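Local coordinates for flavin-nucleotide-binding protein (Mycobacterium smegmatis, PDB 4YBN) that binds flavin-adenine dinucleotide and heme in a split beta-barrel and is probably an oxidoreductase related to the pyridoxamine 5'-phosphate oxidases, at residues 26-29 against 30-34; 53-57 against 58-62. One frame throughout, in Å; residues are numbered along the deposited sequence. Where two conformers were deposited one is given.

Contact 1: residues 26-29 against 30-34; sequences DDLL and DTIPL
Asp30, the first residue to leave helical geometry after helix 22-29, closes the last turn of that helix by a 2.7 Å bond from its backbone N to Asp26 O; a weak second bond goes from the same N-H to Asp27 O. Its CG lies beside its own backbone N (chi1 -69°), which folds the carboxylate back over the helix end. Asp26 O lies against the carboxylate carbon, 3.0 Å from Asp30 CG, and the salt bridge from Asp30 OD2 to Arg54 probably offsets the cost. Leu28 O takes two donors: Thr31 N, 2.9 Å away and well above the carbonyl plane, and Ile32 N, at 3.2 Å and nearly in line with the C=O bond. Thr31 adds a side-chain bond, its OG1 donating to Asp27 O at 2.5 Å. Leu28 and Ile32 meet at an oblique angle, CD1 touching CG1 at 3.9 Å, and both rest on Ala85 of strand 78-91. Leu29 packs on Val83, which Ile32 also touches, and on Phe52 of strand 44-55. The carbonyls of Asp26, Asp27 and Leu28 are thus met by residues 30-32, and that of Leu29 by Asn220, at the C-terminal end of helix 22-29, which leads through a short loop into strand 34-41 of the split barrel.

Contact 2: residues 53-57 against 58-62; sequences GRVGD and ELVIH. With HEM (protoporphyrin IX containing Fe), chain F.
Val55 and Val60 lie on one face of a tight antiparallel hairpin and cross at an angle, with the CG2 methyls 3.9 Å apart. In both residues CG2 stands beside the backbone N and anti to the carbonyl carbon, which turns these methyls toward each other. Gly53 pairs with Val60, and Val55 with Glu58, each through two backbone bonds; Val55 N to Glu58 O is 2.8 Å. Residues 55-58 form a type II' turn, with Gly56 at positive phi. The side chain of Arg54 leaves from the opposite face, shared with Leu59, and bends at chi3 (57°) to bring NH1 back to Gly56 O at 2.8 Å, bracing the turn. Glu58 extends from the valine face; a water joins its OE1 to Val55 O, and Tyr122 also bonds OE1. Farther along strand 58-64, the His62 ring meets the heme through its edge, NE2 2.5 Å from the iron as axial ligand. Val55 packs on Ala125 and Arg129 of helix 116-130, and His62 on Leu123 and Leu126 of the same helix. Strand 149-155 continues the sheet beyond 58-64, bonding to Leu59 and Ile61, while Ile61 reaches Leu70 and Leu73 of helix 68-74.

In the fold
Contact 1 precedes contact 2 along the chain, and their centres are about 10 Å apart. Arg54 joins them directly: its NH2 forms a salt bridge with Asp30 OD2 at 2.8 Å, its NE a longer, weak ion pair with Asp26 OD1, and its CD packs on Leu29 CD1. Both contacts are partly buried. Contact 1 lies nearer the centre of the chain and ends at the subunit interface, where Pro33 and Leu34 pack against the second subunit; contact 2 touches no other protein chain of the assembly. Helix-end carbonyls and carboxylates dominate the first, strand pairing the second, which runs from a turn at the surface, with Asp57 exposed, to buried His62 at the cofactors.

Contact 1: residues 26-29 against 30-34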
# COMPACT_ATOMS: atom_id res chain seq x y z
N ASP A 26 -4.32 -4.70 -15.35
CA ASP A 26 -3.37 -5.78 -15.27
C ASP A 26 -1.97 -5.32 -15.03
O ASP A 26 -1.20 -5.96 -14.29
CB ASP A 26 -3.42 -6.65 -16.58
CG ASP A 26 -4.70 -7.42 -16.69
OD1 ASP A 26 -5.43 -7.47 -15.71
OD2 ASP A 26 -5.00 -8.00 -17.77
N ASP A 27 -1.59 -4.23 -15.65
CA ASP A 27 -0.29 -3.69 -15.45
C ASP A 27 -0.06 -3.31 -13.96
O ASP A 27 0.95 -3.67 -13.37
CB ASP A 27 -0.07 -2.46 -16.33
CG ASP A 27 1.35 -1.95 -16.24
OD1 ASP A 27 2.26 -2.68 -16.69
OD2 ASP A 27 1.58 -0.84 -15.67
N LEU A 28 -1.05 -2.69 -13.35
CA LEU A 28 -0.93 -2.41 -11.93
C LEU A 28 -0.88 -3.64 -11.13
O LEU A 28 0.03 -3.83 -10.32
CB LEU A 28 -2.10 -1.57 -11.48
CG LEU A 28 -2.12 -1.23 -9.98
CD1 LEU A 28 -0.90 -0.47 -9.60
CD2 LEU A 28 -3.36 -0.48 -9.65
N LEU A 29 -1.78 -4.60 -11.40
CA LEU A 29 -1.81 -5.84 -10.63
C LEU A 29 -0.59 -6.72 -10.85
O LEU A 29 -0.20 -7.53 -10.01
CB LEU A 29 -3.07 -6.63 -10.98
CG LEU A 29 -4.41 -6.00 -10.67
CD1 LEU A 29 -5.56 -6.86 -11.06
CD2 LEU A 29 -4.52 -5.60 -9.20
N ASP A 30 0.08 -6.55 -11.99
CA ASP A 30 1.29 -7.25 -12.21
C ASP A 30 2.52 -6.51 -11.75
O ASP A 30 3.62 -6.94 -12.04
CB ASP A 30 1.46 -7.45 -13.72
CG ASP A 30 0.42 -8.43 -14.27
OD1 ASP A 30 -0.16 -9.18 -13.44
OD2 ASP A 30 0.19 -8.41 -15.50
N THR A 31 2.35 -5.37 -11.09
CA THR A 31 3.44 -4.61 -10.59
C THR A 31 3.52 -4.72 -9.06
O THR A 31 4.59 -4.97 -8.53
CB THR A 31 3.26 -3.12 -10.98
OG1 THR A 31 3.21 -3.02 -12.39
CG2 THR A 31 4.46 -2.28 -10.48
N ILE A 32 2.42 -4.50 -8.36
CA ILE A 32 2.42 -4.41 -6.90
C ILE A 32 2.03 -5.74 -6.35
O ILE A 32 1.00 -6.22 -6.74
CB ILE A 32 1.36 -3.36 -6.44
CG1 ILE A 32 1.66 -1.99 -7.09
CG2 ILE A 32 1.33 -3.22 -4.92
CD1 ILE A 32 2.97 -1.40 -6.64
N PRO A 33 2.81 -6.34 -5.44
CA PRO A 33 2.46 -7.64 -4.88
C PRO A 33 1.60 -7.63 -3.61
O PRO A 33 1.20 -8.68 -3.14
CB PRO A 33 3.82 -8.23 -4.56
CG PRO A 33 4.60 -7.08 -4.16
CD PRO A 33 4.14 -5.92 -4.99
N LEU A 34 1.30 -6.45 -3.07
CA LEU A 34 0.54 -6.32 -1.84
C LEU A 34 -0.85 -5.84 -2.15
O LEU A 34 -1.05 -4.90 -2.93
CB LEU A 34 1.26 -5.36 -0.91
CG LEU A 34 0.50 -4.64 0.19
CD1 LEU A 34 0.04 -5.62 1.25
CD2 LEU A 34 1.40 -3.55 0.78

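Contact 2: residues 53-57 against 58-62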
# COMPACT_ATOMS: atom_id res chain seq x y z
N GLY A 53 -1.30 -12.57 -6.32
CA GLY A 53 -0.84 -12.60 -7.71
C GLY A 53 -2.04 -12.68 -8.65
O GLY A 53 -3.07 -13.26 -8.29
N ARG A 54 -1.98 -12.00 -9.78
CA ARG A 54 -2.97 -12.13 -10.80
C ARG A 54 -2.63 -13.37 -11.62
O ARG A 54 -1.52 -13.44 -12.22
CB ARG A 54 -3.00 -10.92 -11.71
CG ARG A 54 -4.16 -10.99 -12.69
CD ARG A 54 -4.21 -9.85 -13.71
NE ARG A 54 -3.00 -9.70 -14.55
CZ ARG A 54 -2.83 -10.35 -15.71
NH1 ARG A 54 -3.78 -11.11 -16.19
NH2 ARG A 54 -1.75 -10.16 -16.44
N VAL A 55 -3.53 -14.34 -11.62
CA VAL A 55 -3.38 -15.57 -12.43
C VAL A 55 -4.46 -15.51 -13.42
O VAL A 55 -5.55 -15.89 -13.15
CB VAL A 55 -3.40 -16.81 -11.58
CG1 VAL A 55 -3.25 -18.11 -12.39
CG2 VAL A 55 -2.29 -16.69 -10.55
N GLY A 56 -4.12 -14.94 -14.55
CA GLY A 56 -5.10 -14.68 -15.59
C GLY A 56 -6.16 -13.66 -15.20
O GLY A 56 -5.83 -12.51 -14.96
N ASP A 57 -7.38 -14.11 -15.06
CA ASP A 57 -8.48 -13.28 -14.68
C ASP A 57 -8.93 -13.57 -13.25
O ASP A 57 -10.05 -13.31 -12.87
CB ASP A 57 -9.65 -13.44 -15.64
CG ASP A 57 -9.30 -13.00 -17.05
OD1 ASP A 57 -8.64 -11.96 -17.28
OD2 ASP A 57 -9.69 -13.72 -17.97
N GLU A 58 -8.04 -14.09 -12.46
CA GLU A 58 -8.30 -14.22 -11.04
C GLU A 58 -7.18 -13.53 -10.22
O GLU A 58 -6.01 -13.63 -10.56
CB GLU A 58 -8.40 -15.66 -10.68
CG GLU A 58 -9.81 -16.19 -10.89
CD GLU A 58 -9.87 -17.67 -10.79
OE1 GLU A 58 -8.94 -18.31 -11.36
OE2 GLU A 58 -10.80 -18.18 -10.10
N LEU A 59 -7.58 -12.87 -9.13
CA LEU A 59 -6.65 -12.44 -8.06
C LEU A 59 -6.58 -13.45 -6.96
O LEU A 59 -7.57 -13.83 -6.31
CB LEU A 59 -7.16 -11.11 -7.56
CG LEU A 59 -6.36 -10.20 -6.66
CD1 LEU A 59 -6.86 -8.76 -6.82
CD2 LEU A 59 -6.43 -10.67 -5.24
N VAL A 60 -5.39 -13.97 -6.75
CA VAL A 60 -5.21 -15.11 -5.89
C VAL A 60 -4.39 -14.80 -4.66
O VAL A 60 -3.35 -14.17 -4.78
CB VAL A 60 -4.50 -16.23 -6.69
CG1 VAL A 60 -4.35 -17.48 -5.85
CG2 VAL A 60 -5.28 -16.51 -7.98
N ILE A 61 -4.83 -15.27 -3.49
CA ILE A 61 -4.09 -15.13 -2.26
C ILE A 61 -3.97 -16.46 -1.60
O ILE A 61 -4.69 -17.44 -1.93
CB ILE A 61 -4.78 -14.11 -1.30
CG1 ILE A 61 -6.22 -14.56 -0.90
CG2 ILE A 61 -4.84 -12.74 -2.00
CD1 ILE A 61 -7.00 -13.62 -0.03
N HIS A 62 -3.13 -16.52 -0.60
CA HIS A 62 -3.04 -17.70 0.20
C HIS A 62 -2.58 -17.49 1.60
O HIS A 62 -2.06 -16.43 1.95
CB HIS A 62 -2.13 -18.69 -0.50
CG HIS A 62 -0.71 -18.41 -0.29
ND1 HIS A 62 -0.16 -17.19 -0.61
CD2 HIS A 62 0.27 -19.16 0.26
CE1 HIS A 62 1.13 -17.22 -0.30
NE2 HIS A 62 1.41 -18.40 0.23
CHA HEM F . 2.05 -17.43 5.07
CHB HEM F . 4.31 -15.42 1.35
CHC HEM F . 4.38 -19.66 -1.00
CHD HEM F . 1.91 -21.60 2.65
C1A HEM F . 2.68 -16.53 4.27
C2A HEM F . 2.90 -15.18 4.63
C3A HEM F . 3.52 -14.60 3.56
C4A HEM F . 3.69 -15.60 2.56
CMA HEM F . 3.96 -13.16 3.50
CAA HEM F . 2.51 -14.48 5.92
CBA HEM F . 3.35 -14.85 7.15
CGA HEM F . 2.83 -14.09 8.35
O1A HEM F . 3.53 -13.17 8.84
O2A HEM F . 1.71 -14.36 8.85
C1B HEM F . 4.56 -16.41 0.39
C2B HEM F . 5.30 -16.17 -0.81
C3B HEM F . 5.32 -17.34 -1.51
C4B HEM F . 4.59 -18.34 -0.67
CMB HEM F . 5.92 -14.86 -1.26
CAB HEM F . 6.06 -17.48 -2.79
CBB HEM F . 6.42 -18.66 -3.28
C1C HEM F . 3.67 -20.60 -0.23
C2C HEM F . 3.24 -21.89 -0.68
C3C HEM F . 2.52 -22.46 0.37
C4C HEM F . 2.54 -21.49 1.46
CMC HEM F . 3.53 -22.50 -2.02
CAC HEM F . 1.97 -23.83 0.42
CBC HEM F . 2.24 -24.84 -0.43
C1D HEM F . 1.78 -20.60 3.60
C2D HEM F . 1.11 -20.84 4.89
C3D HEM F . 1.17 -19.69 5.55
C4D HEM F . 1.85 -18.74 4.66
CMD HEM F . 0.49 -22.11 5.42
CAD HEM F . 0.68 -19.35 6.92
CBD HEM F . 1.87 -19.37 7.90
CGD HEM F . 1.42 -19.43 9.35
O1D HEM F . 1.61 -20.46 10.05
O2D HEM F . 0.84 -18.44 9.85
NA HEM F . 3.17 -16.77 3.01
NB HEM F . 4.19 -17.70 0.45
NC HEM F . 3.16 -20.37 1.03
ND HEM F . 2.20 -19.33 3.51
FE HEM F . 3.09 -18.54 2.05
O HOH W 1 -7.11 -18.09 -13.28